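Local coordinates for periplasmic binding protein (Agrobacterium tumefaciens str. B6, PDB 5L9G) that binds the opine mannopine in the periplasm and probably delivers it to an ABC transporter for uptake, at residues M273-S285 / A291-K305. Sequence-based numbering, arbitrary orientation.
With EDO (1,2-ethanediol), chain H.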
loop_
_atom_site.group_PDB
_atom_site.type_symbol
_atom_site.label_atom_id
_atom_site.label_comp_id
_atom_site.label_asym_id
_atom_site.label_seq_id
_atom_site.Cartn_x
_atom_site.Cartn_y
_atom_site.Cartn_z
ATOM N N MET A 273 -16.939 -6.373 -8.761
ATOM C CA MET A 273 -15.596 -5.855 -9.084
ATOM C C MET A 273 -14.426 -6.801 -8.702
ATOM O O MET A 273 -13.319 -6.643 -9.236
ATOM C CB MET A 273 -15.369 -4.447 -8.504
ATOM C CG MET A 273 -15.082 -4.415 -7.002
ATOM S SD MET A 273 -14.753 -2.739 -6.405
ATOM C CE MET A 273 -16.391 -1.989 -6.588
ATOM N N SER A 274 -14.679 -7.767 -7.788
ATOM C CA SER A 274 -13.662 -8.731 -7.343
ATOM C C SER A 274 -13.448 -9.859 -8.364
ATOM O O SER A 274 -12.500 -10.643 -8.228
ATOM C CB SER A 274 -14.045 -9.327 -5.990
ATOM O OG SER A 274 -14.080 -8.351 -4.964
ATOM N N LYS A 275 -14.335 -9.948 -9.373
ATOM C CA LYS A 275 -14.295 -10.980 -10.418
ATOM C C LYS A 275 -13.036 -10.934 -11.280
ATOM O O LYS A 275 -12.507 -9.855 -11.525
ATOM C CB LYS A 275 -15.555 -10.947 -11.285
ATOM C CG LYS A 275 -16.790 -11.511 -10.578
ATOM C CD LYS A 275 -18.023 -11.400 -11.467
ATOM C CE LYS A 275 -19.190 -12.170 -10.903
ATOM N NZ LYS A 275 -20.417 -11.981 -11.728
ATOM N N ALA A 276 -12.567 -12.114 -11.739
ATOM C CA ALA A 276 -11.369 -12.297 -12.574
ATOM C C ALA A 276 -11.394 -11.452 -13.868
ATOM O O ALA A 276 -10.353 -10.912 -14.269
ATOM C CB ALA A 276 -11.221 -13.772 -12.921
ATOM N N GLU A 277 -12.593 -11.337 -14.501
ATOM C CA GLU A 277 -12.847 -10.583 -15.735
ATOM C C GLU A 277 -12.506 -9.085 -15.617
ATOM O O GLU A 277 -12.249 -8.447 -16.643
ATOM C CB GLU A 277 -14.292 -10.797 -16.235
ATOM C CG GLU A 277 -15.372 -10.191 -15.355
ATOM C CD GLU A 277 -16.762 -10.734 -15.595
ATOM O OE1 GLU A 277 -17.534 -10.128 -16.373
ATOM O OE2 GLU A 277 -17.086 -11.768 -14.971
ATOM N N TYR A 278 -12.542 -8.527 -14.387
ATOM C CA TYR A 278 -12.194 -7.123 -14.118
ATOM C C TYR A 278 -10.763 -7.032 -13.628
ATOM O O TYR A 278 -10.014 -6.168 -14.088
ATOM C CB TYR A 278 -13.150 -6.492 -13.092
ATOM C CG TYR A 278 -14.603 -6.617 -13.488
ATOM C CD1 TYR A 278 -15.125 -5.874 -14.545
ATOM C CD2 TYR A 278 -15.446 -7.513 -12.843
ATOM C CE1 TYR A 278 -16.454 -6.021 -14.946
ATOM C CE2 TYR A 278 -16.783 -7.646 -13.216
ATOM C CZ TYR A 278 -17.280 -6.904 -14.273
ATOM O OH TYR A 278 -18.589 -7.045 -14.661
ATOM N N GLN A 279 -10.388 -7.931 -12.689
ATOM C CA GLN A 279 -9.051 -8.022 -12.091
ATOM C C GLN A 279 -7.938 -8.142 -13.144
ATOM O O GLN A 279 -6.866 -7.558 -12.963
ATOM C CB GLN A 279 -9.013 -9.202 -11.108
ATOM C CG GLN A 279 -9.602 -8.867 -9.739
ATOM C CD GLN A 279 -8.514 -8.387 -8.802
ATOM O OE1 GLN A 279 -7.526 -9.087 -8.556
ATOM N NE2 GLN A 279 -8.631 -7.155 -8.306
ATOM N N LYS A 280 -8.203 -8.854 -14.261
ATOM C CA LYS A 280 -7.239 -9.035 -15.356
ATOM C C LYS A 280 -6.745 -7.698 -15.954
ATOM O O LYS A 280 -5.603 -7.631 -16.413
ATOM C CB LYS A 280 -7.815 -9.951 -16.464
ATOM C CG LYS A 280 -8.884 -9.295 -17.358
ATOM C CD LYS A 280 -9.445 -10.213 -18.445
ATOM C CE LYS A 280 -9.892 -9.425 -19.663
ATOM N NZ LYS A 280 -10.990 -8.468 -19.364
ATOM N N ASP A 281 -7.602 -6.651 -15.939
ATOM C CA ASP A 281 -7.300 -5.328 -16.506
ATOM C C ASP A 281 -6.634 -4.354 -15.546
ATOM O O ASP A 281 -6.156 -3.299 -15.983
ATOM C CB ASP A 281 -8.569 -4.688 -17.087
ATOM C CG ASP A 281 -9.133 -5.471 -18.245
ATOM O OD1 ASP A 281 -8.358 -5.802 -19.168
ATOM O OD2 ASP A 281 -10.347 -5.752 -18.230
ATOM N N LEU A 282 -6.608 -4.682 -14.245
ATOM C CA LEU A 282 -6.013 -3.806 -13.235
ATOM C C LEU A 282 -4.575 -3.328 -13.571
ATOM O O LEU A 282 -4.315 -2.124 -13.402
ATOM C CB LEU A 282 -6.076 -4.469 -11.845
ATOM C CG LEU A 282 -5.896 -3.555 -10.642
ATOM C CD1 LEU A 282 -6.850 -2.342 -10.684
ATOM C CD2 LEU A 282 -6.045 -4.362 -9.332
ATOM N N PRO A 283 -3.653 -4.178 -14.105
ATOM C CA PRO A 283 -2.301 -3.675 -14.405
ATOM C C PRO A 283 -2.081 -3.202 -15.848
ATOM O O PRO A 283 -0.922 -3.078 -16.256
ATOM C CB PRO A 283 -1.402 -4.888 -14.094
ATOM C CG PRO A 283 -2.314 -6.090 -14.086
ATOM C CD PRO A 283 -3.724 -5.637 -14.343
ATOM N N ASN A 284 -3.157 -2.928 -16.616
ATOM C CA ASN A 284 -3.044 -2.534 -18.036
ATOM C C ASN A 284 -2.057 -1.384 -18.282
ATOM O O ASN A 284 -1.256 -1.452 -19.224
ATOM C CB ASN A 284 -4.395 -2.257 -18.661
ATOM C CG ASN A 284 -5.135 -3.541 -18.965
ATOM O OD1 ASN A 284 -4.629 -4.649 -18.722
ATOM N ND2 ASN A 284 -6.359 -3.424 -19.467
ATOM N N SER A 285 -2.061 -0.387 -17.412
ATOM C CA SER A 285 -1.081 0.700 -17.530
ATOM C C SER A 285 -0.332 0.868 -16.211
ATOM O O SER A 285 0.902 1.015 -16.222
ATOM C CB SER A 285 -1.753 2.000 -17.967
ATOM O OG SER A 285 -2.888 2.280 -17.164
ATOM N N ALA A 291 -5.054 -9.575 -7.291
ATOM C CA ALA A 291 -5.064 -10.561 -6.191
ATOM C C ALA A 291 -5.824 -11.832 -6.594
ATOM O O ALA A 291 -5.538 -12.909 -6.072
ATOM C CB ALA A 291 -5.677 -9.960 -4.933
ATOM N N ASN A 292 -6.785 -11.710 -7.523
ATOM C CA ASN A 292 -7.560 -12.863 -7.990
ATOM C C ASN A 292 -6.689 -13.713 -8.936
ATOM O O ASN A 292 -6.374 -13.279 -10.044
ATOM C CB ASN A 292 -8.854 -12.408 -8.677
ATOM C CG ASN A 292 -9.833 -13.522 -8.955
ATOM O OD1 ASN A 292 -9.465 -14.680 -9.160
ATOM N ND2 ASN A 292 -11.106 -13.189 -8.998
ATOM N N MET A 293 -6.295 -14.917 -8.473
ATOM C CA MET A 293 -5.452 -15.886 -9.187
ATOM C C MET A 293 -5.983 -16.219 -10.587
ATOM O O MET A 293 -5.195 -16.467 -11.501
ATOM C CB MET A 293 -5.318 -17.190 -8.369
ATOM C CG MET A 293 -4.496 -17.041 -7.107
ATOM S SD MET A 293 -4.630 -18.430 -5.931
ATOM C CE MET A 293 -3.368 -17.916 -4.746
ATOM N N LYS A 294 -7.319 -16.239 -10.748
ATOM C CA LYS A 294 -7.972 -16.515 -12.024
ATOM C C LYS A 294 -7.689 -15.430 -13.088
ATOM O O LYS A 294 -7.721 -15.747 -14.275
ATOM C CB LYS A 294 -9.479 -16.733 -11.845
ATOM C CG LYS A 294 -9.847 -17.981 -11.042
ATOM C CD LYS A 294 -11.338 -18.004 -10.678
ATOM C CE LYS A 294 -12.212 -18.642 -11.734
ATOM N NZ LYS A 294 -13.645 -18.645 -11.332
ATOM N N ALA A 295 -7.385 -14.179 -12.680
ATOM C CA ALA A 295 -7.068 -13.084 -13.611
ATOM C C ALA A 295 -5.813 -13.374 -14.466
ATOM O O ALA A 295 -5.771 -12.984 -15.635
ATOM C CB ALA A 295 -6.895 -11.772 -12.858
ATOM N N TYR A 296 -4.823 -14.082 -13.896
ATOM C CA TYR A 296 -3.577 -14.461 -14.570
ATOM C C TYR A 296 -3.816 -15.405 -15.748
ATOM O O TYR A 296 -3.184 -15.239 -16.793
ATOM C CB TYR A 296 -2.576 -15.058 -13.569
ATOM C CG TYR A 296 -2.062 -14.031 -12.586
ATOM C CD1 TYR A 296 -2.738 -13.778 -11.394
ATOM C CD2 TYR A 296 -0.932 -13.269 -12.871
ATOM C CE1 TYR A 296 -2.300 -12.795 -10.510
ATOM C CE2 TYR A 296 -0.481 -12.288 -11.990
ATOM C CZ TYR A 296 -1.171 -12.051 -10.815
ATOM O OH TYR A 296 -0.729 -11.086 -9.949
ATOM N N ASP A 297 -4.761 -16.361 -15.589
ATOM C CA ASP A 297 -5.154 -17.331 -16.615
ATOM C C ASP A 297 -5.828 -16.614 -17.791
ATOM O O ASP A 297 -5.616 -17.001 -18.939
ATOM C CB ASP A 297 -6.116 -18.398 -16.033
ATOM C CG ASP A 297 -5.747 -19.019 -14.683
ATOM O OD1 ASP A 297 -4.614 -18.775 -14.197
ATOM O OD2 ASP A 297 -6.594 -19.750 -14.112
ATOM N N LEU A 298 -6.613 -15.550 -17.501
ATOM C CA LEU A 298 -7.333 -14.765 -18.515
ATOM C C LEU A 298 -6.460 -13.773 -19.282
ATOM O O LEU A 298 -6.621 -13.639 -20.498
ATOM C CB LEU A 298 -8.534 -14.010 -17.907
ATOM C CG LEU A 298 -9.683 -14.822 -17.297
ATOM C CD1 LEU A 298 -10.650 -13.904 -16.584
ATOM C CD2 LEU A 298 -10.446 -15.626 -18.360
ATOM N N ALA A 299 -5.569 -13.051 -18.573
ATOM C CA ALA A 299 -4.731 -12.003 -19.165
ATOM C C ALA A 299 -3.438 -12.484 -19.836
ATOM O O ALA A 299 -2.975 -11.826 -20.773
ATOM C CB ALA A 299 -4.416 -10.946 -18.128
ATOM N N LYS A 300 -2.845 -13.594 -19.340
ATOM C CA LYS A 300 -1.598 -14.210 -19.833
ATOM C C LYS A 300 -0.450 -13.178 -19.985
ATOM O O LYS A 300 0.131 -13.060 -21.065
ATOM C CB LYS A 300 -1.842 -15.017 -21.135
ATOM C CG LYS A 300 -2.882 -16.132 -21.001
ATOM C CD LYS A 300 -3.067 -16.911 -22.300
ATOM C CE LYS A 300 -4.154 -17.956 -22.196
ATOM N NZ LYS A 300 -5.517 -17.382 -22.343
ATOM N N TYR A 301 -0.155 -12.420 -18.897
ATOM C CA TYR A 301 0.874 -11.371 -18.854
ATOM C C TYR A 301 2.245 -11.831 -19.366
ATOM O O TYR A 301 2.685 -12.940 -19.043
ATOM C CB TYR A 301 1.029 -10.785 -17.436
ATOM C CG TYR A 301 -0.261 -10.330 -16.787
ATOM C CD1 TYR A 301 -0.908 -9.172 -17.212
ATOM C CD2 TYR A 301 -0.803 -11.022 -15.709
ATOM C CE1 TYR A 301 -2.089 -8.740 -16.607
ATOM C CE2 TYR A 301 -1.978 -10.598 -15.091
ATOM C CZ TYR A 301 -2.617 -9.455 -15.542
ATOM O OH TYR A 301 -3.779 -9.046 -14.939
ATOM N N THR A 302 2.912 -10.972 -20.160
ATOM C CA THR A 302 4.247 -11.236 -20.726
ATOM C C THR A 302 5.304 -11.213 -19.591
ATOM O O THR A 302 5.077 -10.506 -18.602
ATOM C CB THR A 302 4.584 -10.193 -21.815
ATOM O OG1 THR A 302 4.640 -8.890 -21.231
ATOM C CG2 THR A 302 3.607 -10.214 -22.984
ATOM N N PRO A 303 6.464 -11.922 -19.704
ATOM C CA PRO A 303 7.466 -11.870 -18.616
ATOM C C PRO A 303 7.946 -10.454 -18.269
ATOM O O PRO A 303 8.277 -10.190 -17.115
ATOM C CB PRO A 303 8.604 -12.757 -19.133
ATOM C CG PRO A 303 7.957 -13.666 -20.126
ATOM C CD PRO A 303 6.910 -12.822 -20.789
ATOM N N GLU A 304 7.943 -9.536 -19.258
ATOM C CA GLU A 304 8.314 -8.124 -19.086
ATOM C C GLU A 304 7.293 -7.453 -18.147
ATOM O O GLU A 304 7.691 -6.695 -17.259
ATOM C CB GLU A 304 8.342 -7.428 -20.456
ATOM C CG GLU A 304 9.020 -6.075 -20.485
ATOM C CD GLU A 304 8.870 -5.348 -21.808
ATOM O OE1 GLU A 304 9.027 -4.107 -21.805
ATOM O OE2 GLU A 304 8.591 -6.004 -22.840
ATOM N N LYS A 305 5.982 -7.754 -18.349
ATOM C CA LYS A 305 4.866 -7.252 -17.536
ATOM C C LYS A 305 4.960 -7.804 -16.102
ATOM O O LYS A 305 4.800 -7.043 -15.144
ATOM C CB LYS A 305 3.511 -7.629 -18.164
ATOM C CG LYS A 305 2.346 -6.789 -17.656
ATOM C CD LYS A 305 2.039 -5.653 -18.617
ATOM C CE LYS A 305 1.299 -4.539 -17.941
ATOM N NZ LYS A 305 0.510 -3.735 -18.909
HETATM C C1 EDO H . -13.803 -14.353 -8.490
HETATM O O1 EDO H . -14.400 -13.512 -7.490
HETATM C C2 EDO H . -14.576 -14.331 -9.816
HETATM O O2 EDO H . -13.801 -14.891 -10.848
HETATM O O HOH W 1 -1.868 -5.723 -18.399
#
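Q279 OE1 takes two backbone N-H groups from the residues just after strand 289-290: N292 N at 2.9 Å in a nearly straight bond (N-H...O 174°), and A291 N in a bent, weak one. A sharp turn at chi2 (-92°) swings the amide of Q279 to this spot, while its NE2 reaches the carbonyl of N118, so both ends of this buried group are engaged, which is consistent with the modelled amide orientation. N292 returns the grip: its ND2 donates to S274 O at 3.0 Å, in the carbonyl plane and close to its own amide plane, and its OD1 accepts from K294 N, a capping bond at the entry to helix 294-299. With CG anti to the backbone N (chi1 -169°), the N292 amide reaches the S274 carbonyl, beside a 1,2-ethanediol probably left from crystallisation.

Between these polar ends the helices meet through small groups. The CB of A295 lies 3.5 Å from K280 N, and the CA atoms of K280 and A295 come within 4.4 Å. A276 CB packs on K294 CB at 3.6 Å and on L298 CD1 at 3.7 Å. Farther on, Y301 OH donates to K280 O at 2.7 Å, while P283 CG abuts the same hydroxyl end of the ring. K305 NZ bonds N284 O at 2.9 Å from above the carbonyl plane, more weakly P283 O, and shares a water with N284 OD1.

Strand 289-290 lies in the short connection between helices 276-279 and 294-299, and its P290 touches Q279, P283 and Y301. Y278, pointing away from segment 291-305, packs on helix 30-48, and S274 and A291 touch strand 115-128, so the contact is partly buried, its centre about 18 Å from the centre of the chain.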